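Beta-galactosidase (Geobacillus stearothermophilus, PDB 4OIF) probably hydrolyses terminal non-reducing beta-D-galactose residues from beta-D-galactosides, as a zinc-containing, intracellular trimeric enzyme of glycoside hydrolase family 42. Local coordinates at residues L27-P30 / D31-Q34; E174-K177 / K178-H182; S234-E237 / N238-P242; R633-P636 / E637-Y640. All blocks are in the same frame, centred on the assembly; numbering follows the deposited sequence.

In the fold
All four contacts are local, each made within one continuous stretch, and they follow one another in series without nesting or crossing. Contact 1 turns the loop after strand 16-21 into helix 30-42, early in the TIM-barrel family region. Contact 2 closes off helix 166-179, whose first turn carries the zinc ligand Cys168. Contact 3 lies on the long helix 218-246, whose earlier turns, at Asp223 and Asp230, receive side chains of contact 2; the centres of contacts 2 and 3 are about 22 Å apart. Contact 4 closes the hairpin between strands 628-634 and 638-645 in the C-terminal domain, where Arg633 reaches back to Asp355 in the region that carries the first three.

Contact 1. Residues L27-P30 / D31-Q34; sequences LDRP and DILQ
Arg29 reaches forward over the start of helix 30-42 and grips Asp31 side-on with two nitrogens, one for each carboxylate oxygen. NH2 of Arg29 lies 2.6 Å from OD2 of Asp31 in a nearly straight bond (172°), and NE of Arg29 is 2.9 Å from OD1 of Asp31. Both oxygens use their syn lone pairs, and guanidinium and carboxylate are almost coplanar, 15° apart. Bends at chi2 and chi3 curl the arginine round to this partner, while CG1 of Ile32 sits over one face of the guanidinium, toward its rim. Arg29 also holds the N-cap position: its O accepts from Leu33 N at 3.1 Å, in the carbonyl plane. One residue on, Pro30 O takes the N-H of Gln34 at 2.9 Å. An alanine at Arg29 would keep the backbone bonds but would probably cost Asp31 both mates of its carboxylate and uncover the flank of Ile32. Ile32 itself packs on Trp26 and Arg363, beside this largely exposed surface. The paired charges thus fix the rotation of both side chains, and the acidic group at the first turn probably interacts favourably with the helix dipole.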
loop_
_atom_site.group_PDB
_atom_site.type_symbol
_atom_site.label_atom_id
_atom_site.label_comp_id
_atom_site.label_asym_id
_atom_site.label_seq_id
_atom_site.Cartn_x
_atom_site.Cartn_y
_atom_site.Cartn_z
ATOM N N LEU A 27 -19.728 3.998 36.891
ATOM C CA LEU A 27 -20.738 3.644 37.891
ATOM C C LEU A 27 -20.124 3.256 39.239
ATOM O O LEU A 27 -20.789 3.295 40.272
ATOM C CB LEU A 27 -21.621 2.510 37.359
ATOM C CG LEU A 27 -22.470 2.913 36.144
ATOM C CD1 LEU A 27 -23.370 1.762 35.698
ATOM C CD2 LEU A 27 -23.283 4.193 36.431
ATOM N N ASP A 28 -18.847 2.900 39.232
ATOM C CA ASP A 28 -18.137 2.608 40.471
ATOM C C ASP A 28 -17.445 3.859 41.031
ATOM O O ASP A 28 -16.657 3.781 41.977
ATOM C CB ASP A 28 -17.115 1.494 40.238
ATOM C CG ASP A 28 -16.084 1.860 39.168
ATOM O OD1 ASP A 28 -16.444 2.607 38.224
ATOM O OD2 ASP A 28 -14.917 1.406 39.272
ATOM N N ARG A 29 -17.746 5.015 40.450
ATOM C CA ARG A 29 -17.131 6.264 40.893
ATOM C C ARG A 29 -18.160 7.358 41.161
ATOM O O ARG A 29 -18.282 8.301 40.374
ATOM C CB ARG A 29 -16.127 6.761 39.852
ATOM C CG ARG A 29 -14.967 5.830 39.615
ATOM C CD ARG A 29 -14.101 5.733 40.845
ATOM N NE ARG A 29 -13.618 7.047 41.257
ATOM C CZ ARG A 29 -12.453 7.553 40.873
ATOM N NH1 ARG A 29 -11.669 6.847 40.073
ATOM N NH2 ARG A 29 -12.070 8.752 41.284
ATOM N N PRO A 30 -18.904 7.243 42.269
ATOM C CA PRO A 30 -19.878 8.298 42.572
ATOM C C PRO A 30 -19.222 9.672 42.722
ATOM O O PRO A 30 -19.886 10.685 42.494
ATOM C CB PRO A 30 -20.519 7.832 43.891
ATOM C CG PRO A 30 -19.608 6.774 44.432
ATOM C CD PRO A 30 -18.959 6.139 43.242
ATOM N N ASP A 31 -17.938 9.706 43.066
ATOM C CA ASP A 31 -17.230 10.975 43.149
ATOM C C ASP A 31 -17.159 11.655 41.778
ATOM O O ASP A 31 -17.415 12.855 41.661
ATOM C CB ASP A 31 -15.833 10.773 43.723
ATOM C CG ASP A 31 -14.997 9.841 42.896
ATOM O OD1 ASP A 31 -15.548 8.851 42.384
ATOM O OD2 ASP A 31 -13.788 10.110 42.738
ATOM N N ILE A 32 -16.835 10.882 40.746
ATOM C CA ILE A 32 -16.748 11.384 39.376
ATOM C C ILE A 32 -18.118 11.844 38.866
ATOM O O ILE A 32 -18.227 12.867 38.180
ATOM C CB ILE A 32 -16.167 10.309 38.427
ATOM C CG1 ILE A 32 -14.740 9.946 38.848
ATOM C CG2 ILE A 32 -16.181 10.786 36.972
ATOM C CD1 ILE A 32 -13.741 11.059 38.589
ATOM N N LEU A 33 -19.162 11.096 39.222
ATOM C CA LEU A 33 -20.517 11.409 38.767
ATOM C C LEU A 33 -21.013 12.669 39.457
ATOM O O LEU A 33 -21.742 13.469 38.867
ATOM C CB LEU A 33 -21.478 10.236 39.028
ATOM C CG LEU A 33 -21.123 8.908 38.342
ATOM C CD1 LEU A 33 -22.119 7.823 38.689
ATOM C CD2 LEU A 33 -20.992 9.060 36.828
ATOM N N GLN A 34 -20.595 12.853 40.703
ATOM C CA GLN A 34 -20.935 14.063 41.430
ATOM C C GLN A 34 -20.191 15.259 40.839
ATOM O O GLN A 34 -20.760 16.334 40.658
ATOM C CB GLN A 34 -20.610 13.897 42.908
ATOM C CG GLN A 34 -21.247 14.923 43.818
ATOM C CD GLN A 34 -21.220 14.471 45.271
ATOM O OE1 GLN A 34 -21.062 13.279 45.561
ATOM N NE2 GLN A 34 -21.376 15.419 46.193
#

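Contact 2. Residues E174-K177 / K178-H182; sequences EWLK and KKYNH
Lys177 and His182 meet across the end of helix 166-179, the aliphatic part of the lysine lying over the imidazole. Its CB stands over the centre of the His182 ring, 3.8 Å from the centroid and 12° off the normal, a CH-pi contact. CG comes within 4.1 Å of His182 ND1, and CD runs on past ND1 and CE1 of the same ring. From CG the chain stays extended (chi2 177°, chi3 -177°), which carries NZ beyond the ring to Glu174, where it makes a salt bridge with OE2 at 3.2 Å. A water joins Lys177 NZ and His182 ND1 through weak bonds. An alanine in place of Lys177 would leave CB over the imidazole but would probably deprive Glu174 of its partner and let the histidine turn more freely.

The backbone brings His182 there by a Schellman motif. Asn181, with positive phi, is the C-prime residue; His182 N binds Lys177 O at 2.7 Å and Asn181 N binds Lys178 O.

On another side of the helix, CD of Lys179 lies 3.7 Å from CH2 of Trp175, and Leu176 CD2 meets the edge of the Tyr180 ring at CE2, 3.6 Å away. The polar ends of these side chains are taken up by helix 218-246: Trp175 NE1 binds Asp230, while Lys179 NZ and Tyr180 OH share the carboxylate of Asp223. Leu176 and Tyr180 also pack on helix 184-191, wedging this helix end between the two neighbouring helices.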
loop_
_atom_site.group_PDB
_atom_site.type_symbol
_atom_site.label_atom_id
_atom_site.label_comp_id
_atom_site.label_asym_id
_atom_site.label_seq_id
_atom_site.Cartn_x
_atom_site.Cartn_y
_atom_site.Cartn_z
ATOM N N GLU A 174 -34.836 -9.951 -3.080
ATOM C CA GLU A 174 -36.224 -9.494 -2.983
ATOM C C GLU A 174 -36.346 -8.016 -3.340
ATOM O O GLU A 174 -37.304 -7.591 -4.007
ATOM C CB GLU A 174 -36.785 -9.761 -1.585
ATOM C CG GLU A 174 -37.014 -11.247 -1.310
ATOM C CD GLU A 174 -37.924 -11.888 -2.353
ATOM O OE1 GLU A 174 -39.004 -11.303 -2.624
ATOM O OE2 GLU A 174 -37.550 -12.954 -2.914
ATOM N N TRP A 175 -35.345 -7.247 -2.918
ATOM C CA TRP A 175 -35.258 -5.829 -3.244
ATOM C C TRP A 175 -35.202 -5.625 -4.757
ATOM O O TRP A 175 -35.876 -4.753 -5.308
ATOM C CB TRP A 175 -34.027 -5.222 -2.572
ATOM C CG TRP A 175 -33.875 -3.737 -2.710
ATOM C CD1 TRP A 175 -34.347 -2.778 -1.850
ATOM C CD2 TRP A 175 -33.168 -3.031 -3.746
ATOM N NE1 TRP A 175 -33.974 -1.530 -2.290
ATOM C CE2 TRP A 175 -33.257 -1.657 -3.453
ATOM C CE3 TRP A 175 -32.476 -3.429 -4.895
ATOM C CZ2 TRP A 175 -32.685 -0.681 -4.266
ATOM C CZ3 TRP A 175 -31.903 -2.458 -5.702
ATOM C CH2 TRP A 175 -32.017 -1.097 -5.386
ATOM N N LEU A 176 -34.410 -6.455 -5.426
ATOM C CA LEU A 176 -34.230 -6.332 -6.862
ATOM C C LEU A 176 -35.502 -6.753 -7.597
ATOM O O LEU A 176 -35.861 -6.162 -8.621
ATOM C CB LEU A 176 -33.022 -7.160 -7.329
ATOM C CG LEU A 176 -31.623 -6.557 -7.101
ATOM C CD1 LEU A 176 -30.558 -7.581 -7.431
ATOM C CD2 LEU A 176 -31.394 -5.284 -7.917
ATOM N N LYS A 177 -36.182 -7.775 -7.083
ATOM C CA LYS A 177 -37.442 -8.189 -7.682
ATOM C C LYS A 177 -38.470 -7.059 -7.591
ATOM O O LYS A 177 -39.157 -6.775 -8.576
ATOM C CB LYS A 177 -37.978 -9.459 -7.024
ATOM C CG LYS A 177 -37.156 -10.689 -7.331
ATOM C CD LYS A 177 -37.717 -11.859 -6.585
ATOM C CE LYS A 177 -36.887 -13.103 -6.788
ATOM N NZ LYS A 177 -37.313 -14.165 -5.841
ATOM N N LYS A 178 -38.562 -6.413 -6.424
ATOM C CA LYS A 178 -39.442 -5.257 -6.299
ATOM C C LYS A 178 -39.047 -4.159 -7.286
ATOM O O LYS A 178 -39.882 -3.689 -8.045
ATOM C CB LYS A 178 -39.439 -4.704 -4.875
ATOM C CG LYS A 178 -39.949 -5.705 -3.835
ATOM C CD LYS A 178 -40.052 -5.084 -2.439
ATOM C CE LYS A 178 -40.511 -6.097 -1.379
ATOM N NZ LYS A 178 -39.408 -6.967 -0.864
ATOM N N LYS A 179 -37.776 -3.769 -7.300
ATOM C CA LYS A 179 -37.338 -2.659 -8.154
ATOM C C LYS A 179 -37.603 -2.879 -9.647
ATOM O O LYS A 179 -37.901 -1.939 -10.391
ATOM C CB LYS A 179 -35.846 -2.387 -7.964
ATOM C CG LYS A 179 -35.325 -1.317 -8.916
ATOM C CD LYS A 179 -33.947 -0.802 -8.539
ATOM C CE LYS A 179 -33.545 0.337 -9.460
ATOM N NZ LYS A 179 -32.312 1.024 -9.014
ATOM N N TYR A 180 -37.482 -4.122 -10.087
ATOM C CA TYR A 180 -37.545 -4.401 -11.507
ATOM C C TYR A 180 -38.803 -5.179 -11.864
ATOM O O TYR A 180 -38.904 -5.755 -12.939
ATOM C CB TYR A 180 -36.281 -5.151 -11.943
ATOM C CG TYR A 180 -35.041 -4.287 -11.854
ATOM C CD1 TYR A 180 -34.771 -3.346 -12.834
ATOM C CD2 TYR A 180 -34.147 -4.409 -10.794
ATOM C CE1 TYR A 180 -33.654 -2.552 -12.771
ATOM C CE2 TYR A 180 -33.017 -3.610 -10.723
ATOM C CZ TYR A 180 -32.782 -2.684 -11.718
ATOM O OH TYR A 180 -31.679 -1.868 -11.681
ATOM N N ASN A 181 -39.766 -5.167 -10.952
ATOM C CA ASN A 181 -41.051 -5.818 -11.166
ATOM C C ASN A 181 -40.893 -7.278 -11.581
ATOM O O ASN A 181 -41.539 -7.736 -12.517
ATOM C CB ASN A 181 -41.870 -5.051 -12.208
ATOM C CG ASN A 181 -43.371 -5.157 -11.963
ATOM O OD1 ASN A 181 -43.900 -6.237 -11.683
ATOM N ND2 ASN A 181 -44.057 -4.026 -12.042
ATOM N N HIS A 182 -40.005 -7.986 -10.887
ATOM C CA HIS A 182 -39.749 -9.404 -11.131
ATOM C C HIS A 182 -39.346 -9.690 -12.572
ATOM O O HIS A 182 -39.411 -10.836 -13.027
ATOM C CB HIS A 182 -40.976 -10.243 -10.771
ATOM C CG HIS A 182 -41.318 -10.216 -9.315
ATOM N ND1 HIS A 182 -41.042 -11.269 -8.467
ATOM C CD2 HIS A 182 -41.906 -9.260 -8.556
ATOM C CE1 HIS A 182 -41.450 -10.963 -7.248
ATOM N NE2 HIS A 182 -41.971 -9.749 -7.272
HETATM O O HOH W 1 -40.408 -14.315 -7.335
#

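Contact 3. Residues S234-E237 / N238-P242; sequences SFFE and NEIVP
Glu239 OE1 lies at the edge of the Phe235 ring, 3.6 Å from CE1, while hydroxyls of Ser90 and Tyr159 both hydrogen-bond to it. The other oxygen, OE2, is held by Asn137 and Thr88, so four side chains satisfy this buried carboxylate and fix its rotation. Carboxylate and ring planes stand 80° apart, and CG of Glu239 adds an apolar touch to Phe235 CE1. A water lies over the centre of one face of Phe235; it donates to Phe235 O and accepts from Asn238 ND2 at 2.6 Å, bridging successive turns.

Phe236 and Ile240 carry the apolar half of the contact. CG2 of the isoleucine sits over one ring face, 3.9 Å from the centroid, in a CH-pi contact, and CD1 reaches Phe236 CE2 at 3.5 Å. The less usual placing of Ile240 CG1, between backbone N and carbonyl carbon (chi1 68°), lets CD1 touch both this ring and Glu237 OE1. The other oxygen of Glu237, OE2, is bound to His277.

The helical bonds begin regularly, with Asn238 N to Ser234 O at 2.9 Å, but Glu237 O takes weak bonds, from Val241 N (127°) and Ile240 N. Pro242 offers no N-H to the preceding turn, and the helix kinks there.

This part of helix 218-246 lies among several elements of the barrel region. Ser234, Phe235, Val241 and Pro242 face helix 127-144, whereas Phe236 and Ile240 pack on Ile252 of strand 252-259, with Phe274 edge-to-face against Phe236.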
loop_
_atom_site.group_PDB
_atom_site.type_symbol
_atom_site.label_atom_id
_atom_site.label_comp_id
_atom_site.label_asym_id
_atom_site.label_seq_id
_atom_site.Cartn_x
_atom_site.Cartn_y
_atom_site.Cartn_z
ATOM N N SER A 234 -34.606 0.884 6.585
ATOM C CA SER A 234 -35.563 -0.105 7.087
ATOM C C SER A 234 -35.227 -0.542 8.529
ATOM O O SER A 234 -36.135 -0.648 9.385
ATOM C CB SER A 234 -35.608 -1.316 6.147
ATOM O OG SER A 234 -36.151 -2.465 6.779
ATOM N N PHE A 235 -33.937 -0.778 8.798
ATOM C CA PHE A 235 -33.504 -1.104 10.157
ATOM C C PHE A 235 -33.846 0.023 11.112
ATOM O O PHE A 235 -34.309 -0.211 12.236
ATOM C CB PHE A 235 -32.003 -1.379 10.213
ATOM C CG PHE A 235 -31.520 -1.884 11.553
ATOM C CD1 PHE A 235 -31.227 -0.999 12.587
ATOM C CD2 PHE A 235 -31.336 -3.247 11.774
ATOM C CE1 PHE A 235 -30.781 -1.468 13.828
ATOM C CE2 PHE A 235 -30.881 -3.721 13.008
ATOM C CZ PHE A 235 -30.607 -2.825 14.038
ATOM N N PHE A 236 -33.592 1.248 10.666
ATOM C CA PHE A 236 -33.906 2.430 11.461
ATOM C C PHE A 236 -35.405 2.526 11.818
ATOM O O PHE A 236 -35.775 2.822 12.956
ATOM C CB PHE A 236 -33.462 3.683 10.702
ATOM C CG PHE A 236 -34.098 4.950 11.186
ATOM C CD1 PHE A 236 -33.525 5.679 12.220
ATOM C CD2 PHE A 236 -35.262 5.428 10.597
ATOM C CE1 PHE A 236 -34.106 6.859 12.672
ATOM C CE2 PHE A 236 -35.852 6.608 11.043
ATOM C CZ PHE A 236 -35.275 7.325 12.084
ATOM N N GLU A 237 -36.253 2.303 10.823
ATOM C CA GLU A 237 -37.690 2.394 10.983
ATOM C C GLU A 237 -38.129 1.358 11.990
ATOM O O GLU A 237 -38.944 1.623 12.908
ATOM C CB GLU A 237 -38.388 2.185 9.636
ATOM C CG GLU A 237 -38.246 3.366 8.689
ATOM C CD GLU A 237 -39.065 4.573 9.154
ATOM O OE1 GLU A 237 -40.006 4.349 9.953
ATOM O OE2 GLU A 237 -38.780 5.729 8.725
ATOM N N ASN A 238 -37.543 0.176 11.833
ATOM C CA ASN A 238 -37.796 -0.869 12.790
ATOM C C ASN A 238 -37.437 -0.442 14.200
ATOM O O ASN A 238 -38.197 -0.703 15.137
ATOM C CB ASN A 238 -37.034 -2.135 12.452
ATOM C CG ASN A 238 -37.392 -3.256 13.380
ATOM O OD1 ASN A 238 -38.443 -3.867 13.221
ATOM N ND2 ASN A 238 -36.543 -3.520 14.371
ATOM N N GLU A 239 -36.275 0.195 14.343
ATOM C CA GLU A 239 -35.849 0.735 15.637
ATOM C C GLU A 239 -36.896 1.685 16.208
ATOM O O GLU A 239 -37.239 1.599 17.380
ATOM C CB GLU A 239 -34.514 1.484 15.532
ATOM C CG GLU A 239 -33.270 0.620 15.583
ATOM C CD GLU A 239 -32.149 1.280 16.367
ATOM O OE1 GLU A 239 -31.071 1.536 15.792
ATOM O OE2 GLU A 239 -32.353 1.559 17.564
ATOM N N ILE A 240 -37.397 2.595 15.381
ATOM C CA ILE A 240 -38.180 3.693 15.915
ATOM C C ILE A 240 -39.658 3.399 16.072
ATOM O O ILE A 240 -40.385 4.249 16.582
ATOM C CB ILE A 240 -38.060 4.937 15.053
ATOM C CG1 ILE A 240 -38.744 4.699 13.703
ATOM C CG2 ILE A 240 -36.590 5.343 14.911
ATOM C CD1 ILE A 240 -38.819 5.930 12.803
ATOM N N VAL A 241 -40.123 2.230 15.634
ATOM C CA VAL A 241 -41.544 1.916 15.876
ATOM C C VAL A 241 -42.070 2.279 17.302
ATOM O O VAL A 241 -43.049 3.036 17.435
ATOM C CB VAL A 241 -41.842 0.429 15.595
ATOM C CG1 VAL A 241 -43.185 0.033 16.207
ATOM C CG2 VAL A 241 -41.838 0.183 14.101
ATOM N N PRO A 242 -41.409 1.787 18.368
ATOM C CA PRO A 242 -41.957 2.107 19.698
ATOM C C PRO A 242 -41.738 3.563 20.093
ATOM O O PRO A 242 -42.443 4.108 20.941
ATOM C CB PRO A 242 -41.176 1.182 20.629
ATOM C CG PRO A 242 -39.858 1.006 19.942
ATOM C CD PRO A 242 -40.178 0.978 18.464
HETATM O O HOH W 2 -34.132 -2.554 14.442
#

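Contact 4. Residues R633-P636 / E637-Y640; sequences RQAP and ECDY
The Tyr640 ring is approached obliquely by Ala635, whose CB lies 4.0 Å from CE1, while SG of Cys638 rests over one face, displaced toward the rim. The amide of Gln634 and the carboxylate of Asp639 form the other flat pair, side by side with their planes 34° apart. Gln634 NE2 gives a nearly straight bond (168°) to Asp639 OD1 at 2.8 Å. The acceptor lies close to the amide plane, but the donor comes from above the carboxylate plane. That same OD1 has a salt-bridge partner in Arg686, which also binds the carbonyls of Ala635 and Pro636.

Between the strands, Arg633 and Tyr640 are an antiparallel hydrogen-bonded pair: Arg633 N to Tyr640 O and Tyr640 N to Arg633 O both measure 2.8 Å. Gln634 and Asp639 follow as a non-hydrogen-bonded pair, and Ala635 N to Cys638 O, at 2.7 Å, closes the ladder toward the turn. At the turn, CG of Glu637 lies between its backbone N and carbonyl carbon (chi1 70°); this placing, together with a bend at chi2, brings OE1 to 3.2 Å from Pro636 CD; OE2 forms a salt bridge with Arg6.

The arginine of the first strand extends away to Asp355 and Thr407. The whole is a tight beta hairpin with Pro636 and Glu637 at its tip, joining strands 628-634 and 638-645 of the antiparallel sheet of the C-terminal domain.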
loop_
_atom_site.group_PDB
_atom_site.type_symbol
_atom_site.label_atom_id
_atom_site.label_comp_id
_atom_site.label_asym_id
_atom_site.label_seq_id
_atom_site.Cartn_x
_atom_site.Cartn_y
_atom_site.Cartn_z
ATOM N N ARG A 633 -28.122 34.439 9.835
ATOM C CA ARG A 633 -29.423 33.800 9.967
ATOM C C ARG A 633 -30.477 34.882 10.111
ATOM O O ARG A 633 -30.206 35.951 10.626
ATOM C CB ARG A 633 -29.433 32.839 11.146
ATOM C CG ARG A 633 -28.521 31.652 10.885
ATOM C CD ARG A 633 -28.448 30.722 12.038
ATOM N NE ARG A 633 -29.712 30.042 12.272
ATOM C CZ ARG A 633 -29.856 29.083 13.172
ATOM N NH1 ARG A 633 -28.803 28.716 13.896
ATOM N NH2 ARG A 633 -31.036 28.499 13.350
ATOM N N GLN A 634 -31.675 34.617 9.621
ATOM C CA GLN A 634 -32.663 35.669 9.522
ATOM C C GLN A 634 -33.911 35.349 10.319
ATOM O O GLN A 634 -34.519 34.295 10.144
ATOM C CB GLN A 634 -33.011 35.915 8.054
ATOM C CG GLN A 634 -31.784 36.044 7.174
ATOM C CD GLN A 634 -32.073 36.698 5.838
ATOM O OE1 GLN A 634 -32.308 36.023 4.838
ATOM N NE2 GLN A 634 -32.047 38.020 5.814
ATOM N N ALA A 635 -34.272 36.268 11.208
ATOM C CA ALA A 635 -35.505 36.182 11.983
ATOM C C ALA A 635 -36.554 37.111 11.355
ATOM O O ALA A 635 -36.217 37.915 10.486
ATOM C CB ALA A 635 -35.238 36.553 13.434
ATOM N N PRO A 636 -37.829 36.992 11.765
ATOM C CA PRO A 636 -38.813 37.924 11.201
ATOM C C PRO A 636 -38.439 39.376 11.477
ATOM O O PRO A 636 -38.469 40.215 10.579
ATOM C CB PRO A 636 -40.107 37.551 11.926
ATOM C CG PRO A 636 -39.919 36.140 12.353
ATOM C CD PRO A 636 -38.459 36.002 12.661
ATOM N N GLU A 637 -38.058 39.645 12.721
ATOM C CA GLU A 637 -37.758 40.991 13.177
ATOM C C GLU A 637 -36.321 41.454 12.912
ATOM O O GLU A 637 -36.064 42.658 12.915
ATOM C CB GLU A 637 -38.050 41.099 14.676
ATOM C CG GLU A 637 -37.086 40.332 15.584
ATOM C CD GLU A 637 -37.406 38.841 15.701
ATOM O OE1 GLU A 637 -38.204 38.328 14.893
ATOM O OE2 GLU A 637 -36.857 38.184 16.613
ATOM N N CYS A 638 -35.387 40.529 12.694
ATOM C CA CYS A 638 -33.991 40.942 12.538
ATOM C C CYS A 638 -33.042 39.934 11.899
ATOM O O CYS A 638 -33.319 38.739 11.802
ATOM C CB CYS A 638 -33.416 41.331 13.899
ATOM S SG CYS A 638 -33.197 39.944 14.990
ATOM N N ASP A 639 -31.902 40.454 11.469
ATOM C CA ASP A 639 -30.821 39.633 10.967
ATOM C C ASP A 639 -29.800 39.383 12.084
ATOM O O ASP A 639 -29.498 40.273 12.875
ATOM C CB ASP A 639 -30.161 40.300 9.753
ATOM C CG ASP A 639 -31.039 40.250 8.499
ATOM O OD1 ASP A 639 -31.794 39.265 8.313
ATOM O OD2 ASP A 639 -30.959 41.200 7.692
ATOM N N TYR A 640 -29.307 38.152 12.165
ATOM C CA TYR A 640 -28.185 37.805 13.030
ATOM C C TYR A 640 -26.990 37.482 12.161
ATOM O O TYR A 640 -27.012 36.542 11.382
ATOM C CB TYR A 640 -28.499 36.614 13.926
ATOM C CG TYR A 640 -29.627 36.826 14.893
ATOM C CD1 TYR A 640 -30.867 36.228 14.684
ATOM C CD2 TYR A 640 -29.458 37.616 16.022
ATOM C CE1 TYR A 640 -31.906 36.415 15.576
ATOM C CE2 TYR A 640 -30.490 37.802 16.919
ATOM C CZ TYR A 640 -31.710 37.202 16.693
ATOM O OH TYR A 640 -32.744 37.383 17.583
#